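Local structure of agglutinin (Narcissus pseudonarcissus, 3DZW) at the interface of chains A and B. The protein binds mannose-containing glycans, such as alpha-1,3-linked mannobiose, as a daffodil lectin of the monocot mannose-binding family. Sequence-based numbering; all coordinates share one arbitrary frame. Chains: chain A/B, Agglutinin.

The interface of chains A and B. Residues chain A 100-103; chain B 94-96.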
# COMPACT_ATOMS: atom_id res chain seq x y z
N ALA A 100 13.94 2.65 -20.04
CA ALA A 100 14.23 1.36 -19.36
C ALA A 100 15.62 0.86 -19.78
O ALA A 100 15.90 0.74 -20.97
CB ALA A 100 13.17 0.34 -19.67
N ARG A 101 16.46 0.55 -18.79
CA ARG A 101 17.84 0.09 -19.04
C ARG A 101 17.98 -1.44 -19.00
O ARG A 101 18.83 -2.01 -19.69
CB ARG A 101 18.77 0.71 -18.01
CG ARG A 101 18.64 2.23 -17.92
CD ARG A 101 19.54 2.82 -16.87
NE ARG A 101 20.96 2.69 -17.21
CZ ARG A 101 21.65 3.57 -17.96
NH1 ARG A 101 22.94 3.36 -18.20
NH2 ARG A 101 21.06 4.66 -18.48
N TRP A 102 17.15 -2.10 -18.18
CA TRP A 102 17.18 -3.54 -18.02
C TRP A 102 15.87 -4.02 -17.43
O TRP A 102 15.18 -3.26 -16.77
CB TRP A 102 18.36 -3.93 -17.10
CG TRP A 102 18.39 -5.38 -16.66
CD1 TRP A 102 19.03 -6.41 -17.28
CD2 TRP A 102 17.77 -5.95 -15.49
NE1 TRP A 102 18.84 -7.58 -16.58
CE2 TRP A 102 18.07 -7.32 -15.47
CE3 TRP A 102 17.00 -5.42 -14.45
CZ2 TRP A 102 17.62 -8.18 -14.46
CZ3 TRP A 102 16.54 -6.27 -13.44
CH2 TRP A 102 16.86 -7.64 -13.46
N ALA A 103 15.51 -5.29 -17.68
CA ALA A 103 14.28 -5.87 -17.14
C ALA A 103 14.35 -7.40 -17.08
O ALA A 103 15.06 -8.04 -17.87
CB ALA A 103 13.08 -5.44 -17.97
N VAL B 94 10.13 -6.60 -13.47
CA VAL B 94 11.07 -5.91 -12.58
C VAL B 94 11.95 -5.12 -13.56
O VAL B 94 12.65 -5.72 -14.40
CB VAL B 94 11.88 -6.85 -11.72
CG1 VAL B 94 12.89 -6.08 -10.90
CG2 VAL B 94 10.95 -7.68 -10.81
N VAL B 95 11.91 -3.78 -13.45
CA VAL B 95 12.61 -2.89 -14.39
C VAL B 95 13.46 -1.77 -13.78
O VAL B 95 13.07 -1.16 -12.79
CB VAL B 95 11.55 -2.20 -15.32
CG1 VAL B 95 12.21 -1.43 -16.45
CG2 VAL B 95 10.57 -3.21 -15.89
N ILE B 96 14.62 -1.50 -14.39
CA ILE B 96 15.50 -0.41 -13.98
C ILE B 96 15.27 0.78 -14.91
O ILE B 96 15.38 0.63 -16.15
CB ILE B 96 16.97 -0.77 -14.04
CG1 ILE B 96 17.31 -1.88 -13.04
CG2 ILE B 96 17.84 0.46 -13.74
CD1 ILE B 96 18.74 -2.37 -13.15
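Strand 100-103 of chain A pairs antiparallel with strand 94-98 of chain B, the peptide N of A:Arg101 giving a nearly straight hydrogen bond to O of B:Ile96 at 2.9 Å, while N of B:Ile96 donates to O of A:Trp102 at 3.0 Å. N of A:Arg101 lies nearly in line with the C=O of B:Ile96, whereas N of B:Ile96 stands 24° off the carbonyl plane of A:Trp102. Both peptide polar groups of B:Ile96 are thus used by the partner strand. Two residues, A:Arg101 and A:Trp102, face this one, and the backbone of A:Arg101 is not extended: a classic beta-bulge, which puts A:Ala100 and A:Ala103 on the same face although three residues apart.

On one face of the pairing, A:Trp102 crosses B:Ile96 at a slant. With CG anti to the backbone N (chi1 171°), the indole is swung beside its own carbonyl carbon. The delta-methyl CD1 of B:Ile96 sits obliquely above the indole plane, 3.7 Å from CE3 and just outside the ring there, not over the ring centre; CG1 is almost as near to CE3 but closer to the plane. An extended isoleucine chain suits this place because it brings a slim apolar end to the broad aromatic group, and these two residues bury the most surface in the patch.

The opposite face is built from small groups. B:Val95 spreads its branches along the chain A strand: CG1 meets the methyl CB of A:Ala100 at 3.8 Å, and CG2 meets CB of A:Ala103 at 3.9 Å. Alanines suit a beta-branched valine, since short methyls leave room on this face for both branches to pack. A:Arg101 joins mainly through its main chain, and its guanidinium extends away.

The patch belongs to a two-fold interface between identical chains. Near the C-terminus, strand 100-103 leaves its own subunit to extend a sheet of the neighbour, a C-terminal strand exchange typical of dimers in this beta-prism lectin family.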